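Local coordinates for protein pyroglutatmate porin OpdO (Pseudomonas aeruginosa, PDB 3SZV) that probably works as a porin of the bacterial outer membrane, a beta-barrel channel belonging to a family that lets small carboxylate-containing solutes through, at residues Ser118-Val124 and Ala149-Glu155; Leu19-Ala25 and Arg57-Ser63; Tyr33-Arg39 and Asp386-Leu392. All blocks are in the same frame, centred on the assembly; numbering follows the deposited sequence.

Interaction 1: Ser118-Val124 and Ala149-Glu155; sequences SNSLLKV and ALLDVQE. With C8E ((hydroxyethyloxy)tri(ethyloxy)octane), chain F.
Glu-155 and the residues from Ser-118 to Ser-120, where a turn enters the strand, meet through three hydrogen bonds to one carboxylate. Ser-118 OG donates at 2.6 Å to the syn lone pair of Glu-155 OE2. Glu-155 OE1 takes two donors: the backbone N of Asn-119 at 2.6 Å on its syn side, somewhat out of the carboxylate plane, and Ser-120 OG at 2.8 Å on its anti lone pair. The Glu-155 chain is bent at chi2 (-68°), which folds the carboxylate back toward this turn.

Backbone bonds join the two strands in antiparallel register. Leu-121 and Asp-152 form one hydrogen-bonded pair, Lys-123 and Leu-150 the next, with Leu-150 N to Lys-123 O the shortest of the four at 2.8 Å. Beyond them Gln-154 N reaches Asn-119 O. These are neighbouring strands of a beta-barrel wall: 120-124 also bonds to strand 106-117, and 149-156 to strand 159-170.

Apolar contact is thin. Leu-122 CB lies 4.1 Å from Leu-151 CD1, and Val-124 CG2 meets the methyl of Ala-149, all on the face that also carries Ser-120 and Val-153. The polyether part of a detergent molecule lies by the Ser-118/Glu-155 end, C17 against Ser-118 CB and Glu-155 CD, consistent with an outer, membrane-facing side.

The other face mixes polar and apolar groups. Gln-154 NE2 gives Asp-152 OD1 a nearly straight bond (168°), OD1 lying in the amide plane while the donor is out of the carboxylate plane. One water lies within hydrogen-bonding distance of Asn-119 O and Asp-152 OD1; a second links Leu-121 O to Leu-150 O. Here Asp-152 also touches Arg-162, while Leu-150 packs on Leu-127 and Phe-129 of the segment connecting the two strands.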
loop_
_atom_site.group_PDB
_atom_site.type_symbol
_atom_site.label_atom_id
_atom_site.label_comp_id
_atom_site.label_asym_id
_atom_site.label_seq_id
_atom_site.Cartn_x
_atom_site.Cartn_y
_atom_site.Cartn_z
ATOM N N SER A 118 -27.384 -2.417 1.362
ATOM C CA SER A 118 -27.406 -0.962 1.314
ATOM C C SER A 118 -26.087 -0.436 0.749
ATOM O O SER A 118 -25.743 -0.722 -0.399
ATOM C CB SER A 118 -27.681 -0.394 2.703
ATOM O OG SER A 118 -27.910 1.001 2.654
ATOM N N ASN A 119 -25.339 0.313 1.564
ATOM C CA ASN A 119 -24.057 0.867 1.144
ATOM C C ASN A 119 -22.890 0.255 1.915
ATOM O O ASN A 119 -21.923 0.941 2.254
ATOM C CB ASN A 119 -24.050 2.382 1.328
ATOM C CG ASN A 119 -23.704 3.118 0.054
ATOM O OD1 ASN A 119 -22.536 3.396 -0.221
ATOM N ND2 ASN A 119 -24.722 3.436 -0.738
ATOM N N SER A 120 -22.995 -1.037 2.197
ATOM C CA SER A 120 -21.975 -1.747 2.954
ATOM C C SER A 120 -21.566 -3.011 2.205
ATOM O O SER A 120 -22.371 -3.604 1.470
ATOM C CB SER A 120 -22.485 -2.099 4.353
ATOM O OG SER A 120 -22.771 -0.929 5.105
ATOM N N LEU A 121 -20.318 -3.420 2.386
ATOM C CA LEU A 121 -19.746 -4.513 1.627
ATOM C C LEU A 121 -18.823 -5.350 2.499
ATOM O O LEU A 121 -17.928 -4.822 3.165
ATOM C CB LEU A 121 -18.954 -3.966 0.436
ATOM C CG LEU A 121 -18.274 -4.988 -0.480
ATOM C CD1 LEU A 121 -19.311 -5.835 -1.219
ATOM C CD2 LEU A 121 -17.384 -4.279 -1.484
ATOM N N LEU A 122 -19.047 -6.658 2.486
ATOM C CA LEU A 122 -18.214 -7.617 3.194
ATOM C C LEU A 122 -17.495 -8.500 2.183
ATOM O O LEU A 122 -18.118 -9.013 1.244
ATOM C CB LEU A 122 -19.090 -8.492 4.097
ATOM C CG LEU A 122 -18.379 -9.666 4.776
ATOM C CD1 LEU A 122 -17.353 -9.167 5.765
ATOM C CD2 LEU A 122 -19.402 -10.562 5.481
ATOM N N LYS A 123 -16.191 -8.662 2.374
ATOM C CA LYS A 123 -15.369 -9.561 1.562
ATOM C C LYS A 123 -14.699 -10.574 2.475
ATOM O O LYS A 123 -14.177 -10.215 3.534
ATOM C CB LYS A 123 -14.292 -8.771 0.806
ATOM C CG LYS A 123 -14.834 -7.889 -0.301
ATOM C CD LYS A 123 -13.700 -7.140 -0.981
ATOM C CE LYS A 123 -14.237 -6.192 -2.035
ATOM N NZ LYS A 123 -13.122 -5.593 -2.820
ATOM N N VAL A 124 -14.721 -11.833 2.065
ATOM C CA VAL A 124 -14.113 -12.913 2.823
ATOM C C VAL A 124 -13.260 -13.784 1.904
ATOM O O VAL A 124 -13.748 -14.300 0.891
ATOM C CB VAL A 124 -15.193 -13.796 3.471
ATOM C CG1 VAL A 124 -14.548 -14.962 4.203
ATOM C CG2 VAL A 124 -16.059 -12.973 4.426
ATOM N N ALA A 149 -11.321 -11.410 6.549
ATOM C CA ALA A 149 -12.604 -10.788 6.283
ATOM C C ALA A 149 -12.455 -9.286 6.442
ATOM O O ALA A 149 -11.810 -8.810 7.391
ATOM C CB ALA A 149 -13.666 -11.332 7.234
ATOM N N LEU A 150 -13.040 -8.538 5.511
ATOM C CA LEU A 150 -12.955 -7.079 5.484
ATOM C C LEU A 150 -14.347 -6.511 5.288
ATOM O O LEU A 150 -15.053 -6.870 4.345
ATOM C CB LEU A 150 -12.032 -6.612 4.350
ATOM C CG LEU A 150 -12.019 -5.113 4.046
ATOM C CD1 LEU A 150 -11.387 -4.330 5.192
ATOM C CD2 LEU A 150 -11.276 -4.833 2.732
ATOM N N LEU A 151 -14.750 -5.632 6.199
ATOM C CA LEU A 151 -16.063 -5.008 6.145
ATOM C C LEU A 151 -15.914 -3.516 5.912
ATOM O O LEU A 151 -15.105 -2.856 6.571
ATOM C CB LEU A 151 -16.820 -5.269 7.451
ATOM C CG LEU A 151 -18.216 -4.663 7.582
ATOM C CD1 LEU A 151 -19.174 -5.201 6.518
ATOM C CD2 LEU A 151 -18.749 -4.931 8.981
ATOM N N ASP A 152 -16.701 -2.979 4.989
ATOM C CA ASP A 152 -16.667 -1.563 4.646
ATOM C C ASP A 152 -18.091 -1.030 4.712
ATOM O O ASP A 152 -18.947 -1.468 3.951
ATOM C CB ASP A 152 -16.096 -1.384 3.233
ATOM C CG ASP A 152 -15.836 0.067 2.880
ATOM O OD1 ASP A 152 -16.767 0.895 2.959
ATOM O OD2 ASP A 152 -14.691 0.390 2.509
ATOM N N VAL A 153 -18.352 -0.103 5.629
ATOM C CA VAL A 153 -19.695 0.399 5.890
ATOM C C VAL A 153 -19.765 1.889 5.581
ATOM O O VAL A 153 -19.089 2.696 6.237
ATOM C CB VAL A 153 -20.084 0.173 7.374
ATOM C CG1 VAL A 153 -21.409 0.854 7.715
ATOM C CG2 VAL A 153 -20.147 -1.324 7.689
ATOM N N GLN A 154 -20.576 2.264 4.595
ATOM C CA GLN A 154 -20.719 3.667 4.210
ATOM C C GLN A 154 -22.182 4.094 4.239
ATOM O O GLN A 154 -22.752 4.509 3.229
ATOM C CB GLN A 154 -20.078 3.923 2.838
ATOM C CG GLN A 154 -18.560 3.753 2.876
ATOM C CD GLN A 154 -17.882 4.023 1.547
ATOM O OE1 GLN A 154 -18.098 5.061 0.926
ATOM N NE2 GLN A 154 -17.039 3.089 1.113
ATOM N N GLU A 155 -22.779 3.992 5.420
ATOM C CA GLU A 155 -24.201 4.266 5.594
ATOM C C GLU A 155 -24.473 5.671 6.134
ATOM O O GLU A 155 -25.579 6.198 5.989
ATOM C CB GLU A 155 -24.826 3.237 6.540
ATOM C CG GLU A 155 -24.657 1.789 6.115
ATOM C CD GLU A 155 -25.426 1.444 4.859
ATOM O OE1 GLU A 155 -24.989 0.511 4.153
ATOM O OE2 GLU A 155 -26.460 2.089 4.579
HETATM C C13 C8E F . -23.885 -3.211 8.412
HETATM C C14 C8E F . -25.101 -3.173 7.497
HETATM O O15 C8E F . -25.613 -1.860 7.501
HETATM C C16 C8E F . -27.025 -1.801 7.502
HETATM C C17 C8E F . -27.498 -1.163 6.202
HETATM O O18 C8E F . -28.886 -1.382 6.053
HETATM C C19 C8E F . -29.664 -0.213 6.175
HETATM C C20 C8E F . -30.612 -0.127 4.981
HETATM O O21 C8E F . -31.109 1.186 4.849
HETATM O O HOH W 1 -19.144 0.179 1.282
HETATM O O HOH W 2 -15.302 -5.097 2.086
#

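Interaction 2: Leu19-Ala25 and Arg57-Ser63; sequences LVEDSHA and RLESGFS. With C8E ((hydroxyethyloxy)tri(ethyloxy)octane), chain D.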
loop_
_atom_site.group_PDB
_atom_site.type_symbol
_atom_site.label_atom_id
_atom_site.label_comp_id
_atom_site.label_asym_id
_atom_site.label_seq_id
_atom_site.Cartn_x
_atom_site.Cartn_y
_atom_site.Cartn_z
ATOM N N LEU A 19 -24.721 -12.975 -11.286
ATOM C CA LEU A 19 -23.290 -12.903 -10.940
ATOM C C LEU A 19 -22.436 -12.717 -12.187
ATOM O O LEU A 19 -21.471 -11.943 -12.201
ATOM C CB LEU A 19 -22.835 -14.176 -10.213
ATOM C CG LEU A 19 -22.738 -14.120 -8.688
ATOM C CD1 LEU A 19 -24.092 -13.881 -8.052
ATOM C CD2 LEU A 19 -22.095 -15.390 -8.135
ATOM N N VAL A 20 -22.785 -13.444 -13.237
ATOM C CA VAL A 20 -22.016 -13.394 -14.467
ATOM C C VAL A 20 -22.401 -12.185 -15.314
ATOM O O VAL A 20 -21.537 -11.493 -15.848
ATOM C CB VAL A 20 -22.187 -14.680 -15.289
ATOM C CG1 VAL A 20 -21.608 -14.496 -16.683
ATOM C CG2 VAL A 20 -21.538 -15.858 -14.565
ATOM N N GLU A 21 -23.696 -11.920 -15.416
ATOM C CA GLU A 21 -24.184 -10.868 -16.304
ATOM C C GLU A 21 -23.541 -9.520 -16.021
ATOM O O GLU A 21 -23.213 -8.768 -16.945
ATOM C CB GLU A 21 -25.704 -10.746 -16.187
ATOM C CG GLU A 21 -26.314 -9.637 -17.031
ATOM C CD GLU A 21 -26.525 -10.051 -18.474
ATOM O OE1 GLU A 21 -26.221 -11.216 -18.813
ATOM O OE2 GLU A 21 -27.001 -9.213 -19.269
ATOM N N ASP A 22 -23.362 -9.219 -14.739
ATOM C CA ASP A 22 -22.835 -7.930 -14.319
ATOM C C ASP A 22 -21.353 -8.011 -13.955
ATOM O O ASP A 22 -20.803 -7.091 -13.346
ATOM C CB ASP A 22 -23.625 -7.396 -13.116
ATOM C CG ASP A 22 -25.064 -7.084 -13.450
ATOM O OD1 ASP A 22 -25.896 -7.072 -12.518
ATOM O OD2 ASP A 22 -25.364 -6.856 -14.640
ATOM N N SER A 23 -20.711 -9.118 -14.320
ATOM C CA SER A 23 -19.299 -9.299 -14.001
ATOM C C SER A 23 -18.380 -8.540 -14.956
ATOM O O SER A 23 -18.784 -8.135 -16.049
ATOM C CB SER A 23 -18.933 -10.784 -14.008
ATOM O OG SER A 23 -18.901 -11.302 -15.320
ATOM N N HIS A 24 -17.134 -8.356 -14.530
ATOM C CA HIS A 24 -16.096 -7.799 -15.384
ATOM C C HIS A 24 -14.793 -8.526 -15.086
ATOM O O HIS A 24 -14.633 -9.125 -14.025
ATOM C CB HIS A 24 -15.925 -6.301 -15.144
ATOM C CG HIS A 24 -17.146 -5.509 -15.484
ATOM N ND1 HIS A 24 -17.580 -5.337 -16.781
ATOM C CD2 HIS A 24 -18.040 -4.866 -14.697
ATOM C CE1 HIS A 24 -18.685 -4.614 -16.779
ATOM N NE2 HIS A 24 -18.986 -4.313 -15.529
ATOM N N ALA A 25 -13.867 -8.475 -16.029
ATOM C CA ALA A 25 -12.617 -9.200 -15.901
ATOM C C ALA A 25 -11.515 -8.468 -16.650
ATOM O O ALA A 25 -11.759 -7.797 -17.657
ATOM C CB ALA A 25 -12.761 -10.639 -16.418
ATOM N N ARG A 57 -7.954 -10.814 -13.120
ATOM C CA ARG A 57 -8.895 -10.333 -12.113
ATOM C C ARG A 57 -10.332 -10.532 -12.589
ATOM O O ARG A 57 -10.692 -10.080 -13.672
ATOM C CB ARG A 57 -8.647 -8.849 -11.827
ATOM C CG ARG A 57 -7.297 -8.542 -11.171
ATOM C CD ARG A 57 -7.057 -7.031 -11.082
ATOM N NE ARG A 57 -5.825 -6.680 -10.368
ATOM C CZ ARG A 57 -4.664 -6.379 -10.948
ATOM N NH1 ARG A 57 -4.546 -6.384 -12.273
ATOM N NH2 ARG A 57 -3.614 -6.067 -10.198
ATOM N N LEU A 58 -11.142 -11.226 -11.796
ATOM C CA LEU A 58 -12.563 -11.345 -12.089
ATOM C C LEU A 58 -13.353 -10.767 -10.925
ATOM O O LEU A 58 -13.083 -11.083 -9.767
ATOM C CB LEU A 58 -12.981 -12.792 -12.322
ATOM C CG LEU A 58 -14.498 -12.945 -12.497
ATOM C CD1 LEU A 58 -14.850 -13.648 -13.806
ATOM C CD2 LEU A 58 -15.129 -13.657 -11.305
ATOM N N GLU A 59 -14.310 -9.898 -11.235
ATOM C CA GLU A 59 -15.214 -9.365 -10.228
ATOM C C GLU A 59 -16.647 -9.653 -10.644
ATOM O O GLU A 59 -17.114 -9.136 -11.662
ATOM C CB GLU A 59 -15.032 -7.856 -10.070
ATOM C CG GLU A 59 -13.824 -7.459 -9.250
ATOM C CD GLU A 59 -13.914 -6.027 -8.752
ATOM O OE1 GLU A 59 -14.636 -5.217 -9.374
ATOM O OE2 GLU A 59 -13.271 -5.718 -7.726
ATOM N N SER A 60 -17.353 -10.477 -9.876
ATOM C CA SER A 60 -18.722 -10.822 -10.248
ATOM C C SER A 60 -19.657 -9.667 -9.970
ATOM O O SER A 60 -19.310 -8.709 -9.263
ATOM C CB SER A 60 -19.230 -12.056 -9.489
ATOM O OG SER A 60 -19.628 -11.713 -8.165
ATOM N N GLY A 61 -20.849 -9.770 -10.542
ATOM C CA GLY A 61 -21.952 -8.932 -10.127
ATOM C C GLY A 61 -22.505 -9.484 -8.829
ATOM O O GLY A 61 -21.920 -10.389 -8.224
ATOM N N PHE A 62 -23.633 -8.933 -8.394
ATOM C CA PHE A 62 -24.281 -9.394 -7.173
ATOM C C PHE A 62 -25.645 -9.975 -7.490
ATOM O O PHE A 62 -26.359 -9.489 -8.378
ATOM C CB PHE A 62 -24.464 -8.240 -6.188
ATOM C CG PHE A 62 -23.182 -7.734 -5.596
ATOM C CD1 PHE A 62 -22.721 -8.211 -4.374
ATOM C CD2 PHE A 62 -22.429 -6.789 -6.267
ATOM C CE1 PHE A 62 -21.523 -7.733 -3.829
ATOM C CE2 PHE A 62 -21.245 -6.310 -5.737
ATOM C CZ PHE A 62 -20.792 -6.782 -4.518
ATOM N N SER A 63 -26.029 -11.007 -6.751
ATOM C CA SER A 63 -27.400 -11.504 -6.845
ATOM C C SER A 63 -28.381 -10.438 -6.343
ATOM O O SER A 63 -28.077 -9.684 -5.407
ATOM C CB SER A 63 -27.552 -12.805 -6.054
ATOM O OG SER A 63 -27.187 -12.625 -4.697
HETATM C C1 C8E D . -23.671 -17.422 -5.104
HETATM C C2 C8E D . -24.757 -16.352 -5.144
HETATM C C3 C8E D . -26.126 -16.944 -5.470
HETATM C C4 C8E D . -27.126 -16.613 -4.370
HETATM C C5 C8E D . -28.438 -16.061 -4.920
HETATM C C6 C8E D . -29.554 -16.241 -3.900
HETATM C C7 C8E D . -30.898 -15.806 -4.471
HETATM C C8 C8E D . -31.531 -14.697 -3.639
HETATM O O HOH W 3 -24.544 -6.547 -9.815
HETATM O O HOH W 4 -18.210 -6.243 -11.435
#
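Leu-19 and Gly-61 meet where the N-terminal helix ends: Gly-61 N donates to Leu-19 O at 2.8 Å. The glycine lets the chains approach closely, with its CA 3.8 Å from Asp-22 CB. Leu-19 also sends CD1 to the backbone N of Ser-63, on the side where a detergent tail touches both residues.

Val-20 O accepts twice from Ser-23, from its backbone N and, at 2.7 Å, from its OG. The OG sits between the backbone N and the carbonyl carbon (chi1 72°), from where it bends back to the helix end on a carbonyl lone pair; it is also bonded to Trp-401 NE1. His-24 and Glu-59 then form an antiparallel hydrogen-bonded pair: Glu-59 N donates to His-24 O, and Glu-59 O accepts from His-24 N at 3.0 Å, with a water also within reach.

Another water accepts from Phe-62 N and donates a hydrogen bond to Asp-22 OD1 at 3.1 Å. Ser-60 OG donates to Gly-61 O at 2.6 Å and is also bonded to Val-71 N, while Ser-60 O is bonded to Lys-114 NZ. Outside the pair, Ser-63 OG has Phe-69 N, and the guanidinium of Arg-57 makes a salt bridge with Glu-28.

The contact lies at the open end of the hairpin of strands 24-38 and 49-59, where helix 10-21 leads into it. Leu-19 of that helix touches Val-71 of strand 67-81, and Trp-401 at the chain's end packs on Ala-25 and Leu-58.

Interaction 3: Tyr33-Arg39 and Asp386-Leu392; sequences YFNRDFR and DLDENRL
Glu-389 OE2, on a carboxylate that Arg-36 meets across the strands, is gripped side-on by NE (2.7 Å) and NH2 of Arg-391, both from the same face of its plane, and by Gln-301 NE2. The other oxygen, OE1, takes a short 2.5 Å bond from Arg-36 NE, in the guanidinium plane, and a weak one from NH2. Glu-389 holds CG trans to its backbone N (chi1 179°) and extends beyond it, carrying the buried carboxylate between the two arginines, which probably favours its charged state.

Leu-387 CD2 lies over one face of the Arg-36 guanidinium, 3.4 Å from NE, and CD1 stands over the centre of the Phe-38 ring, a CH-pi contact of 3.9 Å to its centroid. On the opposite face, a water accepts from Asn-390 ND2 and lies 2.9 Å from Asn-35 OD1; another bridges Asp-37 O and Asp-388 OD1.

The backbone pairing ends in a 3.2 Å bond from Arg-39 N to Asp-386 O. Strands 24-38 and 387-399, the first and last of the chain, close the barrel here; strand 371-381 flanks the last one, supplying Arg-380 for a salt bridge to Asp-388 and Trp-374, whose NE1 is hydrogen-bonded to Asn-390 OD1.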
loop_
_atom_site.group_PDB
_atom_site.type_symbol
_atom_site.label_atom_id
_atom_site.label_comp_id
_atom_site.label_asym_id
_atom_site.label_seq_id
_atom_site.Cartn_x
_atom_site.Cartn_y
_atom_site.Cartn_z
ATOM N N TYR A 33 12.129 -5.925 -13.944
ATOM C CA TYR A 33 13.562 -6.090 -13.770
ATOM C C TYR A 33 14.014 -5.304 -12.550
ATOM O O TYR A 33 13.598 -4.162 -12.332
ATOM C CB TYR A 33 14.334 -5.636 -15.005
ATOM C CG TYR A 33 15.826 -5.685 -14.790
ATOM C CD1 TYR A 33 16.514 -6.887 -14.855
ATOM C CD2 TYR A 33 16.540 -4.532 -14.500
ATOM C CE1 TYR A 33 17.884 -6.938 -14.648
ATOM C CE2 TYR A 33 17.906 -4.571 -14.294
ATOM C CZ TYR A 33 18.570 -5.775 -14.370
ATOM O OH TYR A 33 19.932 -5.814 -14.164
ATOM N N PHE A 34 14.872 -5.926 -11.754
ATOM C CA PHE A 34 15.279 -5.363 -10.485
ATOM C C PHE A 34 16.782 -5.557 -10.330
ATOM O O PHE A 34 17.297 -6.651 -10.552
ATOM C CB PHE A 34 14.505 -6.094 -9.382
ATOM C CG PHE A 34 14.897 -5.711 -7.990
ATOM C CD1 PHE A 34 14.188 -4.738 -7.301
ATOM C CD2 PHE A 34 15.954 -6.346 -7.353
ATOM C CE1 PHE A 34 14.537 -4.392 -6.009
ATOM C CE2 PHE A 34 16.304 -6.008 -6.062
ATOM C CZ PHE A 34 15.595 -5.028 -5.390
ATOM N N ASN A 35 17.494 -4.494 -9.969
ATOM C CA ASN A 35 18.916 -4.620 -9.687
ATOM C C ASN A 35 19.268 -3.873 -8.415
ATOM O O ASN A 35 18.854 -2.724 -8.226
ATOM C CB ASN A 35 19.755 -4.109 -10.865
ATOM C CG ASN A 35 21.243 -4.200 -10.607
ATOM O OD1 ASN A 35 21.869 -3.233 -10.174
ATOM N ND2 ASN A 35 21.823 -5.365 -10.883
ATOM N N ARG A 36 20.006 -4.539 -7.531
ATOM C CA ARG A 36 20.545 -3.898 -6.343
ATOM C C ARG A 36 22.059 -3.991 -6.339
ATOM O O ARG A 36 22.628 -5.081 -6.433
ATOM C CB ARG A 36 19.986 -4.530 -5.067
ATOM C CG ARG A 36 18.634 -3.994 -4.660
ATOM C CD ARG A 36 18.365 -4.215 -3.177
ATOM N NE ARG A 36 17.158 -3.513 -2.751
ATOM C CZ ARG A 36 16.636 -3.581 -1.531
ATOM N NH1 ARG A 36 17.212 -4.324 -0.596
ATOM N NH2 ARG A 36 15.529 -2.905 -1.249
ATOM N N ASP A 37 22.706 -2.839 -6.237
ATOM C CA ASP A 37 24.155 -2.769 -6.189
ATOM C C ASP A 37 24.575 -2.209 -4.838
ATOM O O ASP A 37 24.264 -1.069 -4.511
ATOM C CB ASP A 37 24.663 -1.871 -7.319
ATOM C CG ASP A 37 26.168 -1.692 -7.295
ATOM O OD1 ASP A 37 26.865 -2.569 -6.745
ATOM O OD2 ASP A 37 26.655 -0.675 -7.831
ATOM N N PHE A 38 25.280 -3.010 -4.045
ATOM C CA PHE A 38 25.761 -2.533 -2.753
ATOM C C PHE A 38 27.163 -1.952 -2.872
ATOM O O PHE A 38 28.045 -2.559 -3.478
ATOM C CB PHE A 38 25.722 -3.647 -1.706
ATOM C CG PHE A 38 24.332 -4.059 -1.314
ATOM C CD1 PHE A 38 23.669 -3.415 -0.280
ATOM C CD2 PHE A 38 23.686 -5.085 -1.982
ATOM C CE1 PHE A 38 22.383 -3.793 0.079
ATOM C CE2 PHE A 38 22.405 -5.465 -1.626
ATOM C CZ PHE A 38 21.753 -4.818 -0.595
ATOM N N ARG A 39 27.362 -0.769 -2.296
ATOM C CA ARG A 39 28.649 -0.089 -2.370
ATOM C C ARG A 39 29.744 -0.873 -1.647
ATOM O O ARG A 39 29.494 -1.505 -0.621
ATOM C CB ARG A 39 28.553 1.335 -1.810
ATOM C CG ARG A 39 28.519 2.421 -2.880
ATOM C CD ARG A 39 29.658 3.424 -2.710
ATOM N NE ARG A 39 29.437 4.318 -1.578
ATOM C CZ ARG A 39 30.272 5.287 -1.209
ATOM N NH1 ARG A 39 31.403 5.498 -1.876
ATOM N NH2 ARG A 39 29.975 6.046 -0.161
ATOM N N ASP A 386 24.879 0.769 2.302
ATOM C CA ASP A 386 24.731 1.705 1.185
ATOM C C ASP A 386 24.328 0.910 -0.038
ATOM O O ASP A 386 24.926 -0.128 -0.326
ATOM C CB ASP A 386 26.053 2.413 0.891
ATOM C CG ASP A 386 26.418 3.437 1.939
ATOM O OD1 ASP A 386 27.472 4.097 1.771
ATOM O OD2 ASP A 386 25.658 3.586 2.914
ATOM N N LEU A 387 23.347 1.417 -0.783
ATOM C CA LEU A 387 22.751 0.660 -1.867
ATOM C C LEU A 387 22.316 1.574 -3.002
ATOM O O LEU A 387 21.924 2.715 -2.770
ATOM C CB LEU A 387 21.533 -0.103 -1.334
ATOM C CG LEU A 387 20.513 -0.641 -2.335
ATOM C CD1 LEU A 387 21.096 -1.818 -3.096
ATOM C CD2 LEU A 387 19.240 -1.053 -1.618
ATOM N N ASP A 388 22.394 1.067 -4.226
ATOM C CA ASP A 388 21.739 1.702 -5.360
ATOM C C ASP A 388 20.826 0.664 -5.981
ATOM O O ASP A 388 21.208 -0.496 -6.133
ATOM C CB ASP A 388 22.741 2.213 -6.397
ATOM C CG ASP A 388 23.368 3.534 -5.994
ATOM O OD1 ASP A 388 24.236 3.503 -5.114
ATOM O OD2 ASP A 388 22.976 4.595 -6.543
ATOM N N GLU A 389 19.617 1.080 -6.329
ATOM C CA GLU A 389 18.616 0.161 -6.840
ATOM C C GLU A 389 17.978 0.734 -8.091
ATOM O O GLU A 389 17.624 1.913 -8.143
ATOM C CB GLU A 389 17.554 -0.076 -5.766
ATOM C CG GLU A 389 16.424 -1.004 -6.169
ATOM C CD GLU A 389 15.420 -1.166 -5.048
ATOM O OE1 GLU A 389 15.731 -1.864 -4.062
ATOM O OE2 GLU A 389 14.331 -0.572 -5.138
ATOM N N ASN A 390 17.835 -0.108 -9.103
ATOM C CA ASN A 390 17.064 0.264 -10.275
ATOM C C ASN A 390 15.953 -0.745 -10.484
ATOM O O ASN A 390 16.170 -1.948 -10.343
ATOM C CB ASN A 390 17.959 0.347 -11.512
ATOM C CG ASN A 390 18.853 1.567 -11.494
ATOM O OD1 ASN A 390 18.453 2.649 -11.923
ATOM N ND2 ASN A 390 20.077 1.402 -10.995
ATOM N N ARG A 391 14.756 -0.244 -10.775
ATOM C CA ARG A 391 13.636 -1.090 -11.181
ATOM C C ARG A 391 13.178 -0.645 -12.553
ATOM O O ARG A 391 13.123 0.550 -12.851
ATOM C CB ARG A 391 12.469 -0.988 -10.199
ATOM C CG ARG A 391 12.828 -1.309 -8.761
ATOM C CD ARG A 391 11.624 -1.261 -7.832
ATOM N NE ARG A 391 12.047 -1.354 -6.437
ATOM C CZ ARG A 391 11.265 -1.730 -5.429
ATOM N NH1 ARG A 391 10.000 -2.066 -5.648
ATOM N NH2 ARG A 391 11.755 -1.776 -4.197
ATOM N N LEU A 392 12.861 -1.614 -13.401
ATOM C CA LEU A 392 12.263 -1.315 -14.686
ATOM C C LEU A 392 11.024 -2.174 -14.776
ATOM O O LEU A 392 11.109 -3.401 -14.688
ATOM C CB LEU A 392 13.211 -1.648 -15.835
ATOM C CG LEU A 392 12.711 -1.216 -17.211
ATOM C CD1 LEU A 392 12.418 0.281 -17.214
ATOM C CD2 LEU A 392 13.722 -1.575 -18.289
HETATM O O HOH W 5 21.360 -0.560 -9.211
HETATM O O HOH W 6 25.707 1.260 -4.568
#

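All three contacts involve antiparallel neighbours of the barrel wall, interaction 2 adding the end of helix 10-21. Interactions 1 and 2 lie on one side of it, with centres about 17 Å apart, and touch directly: Leu-121 CD1 packs on Phe-62 CZ at 3.7 Å. Each also borders a bound detergent molecule. Interaction 3 is on the opposite side of the chain's centre from interaction 1, about 40 Å between their centres, and about as far from interaction 2. Yet interactions 2 and 3 share strand 24-38, using its beginning and its end, and their nearest atoms are about 15 Å apart. Interaction 2 pairs that strand with its next neighbour in sequence; interaction 3 pairs it with the last strand.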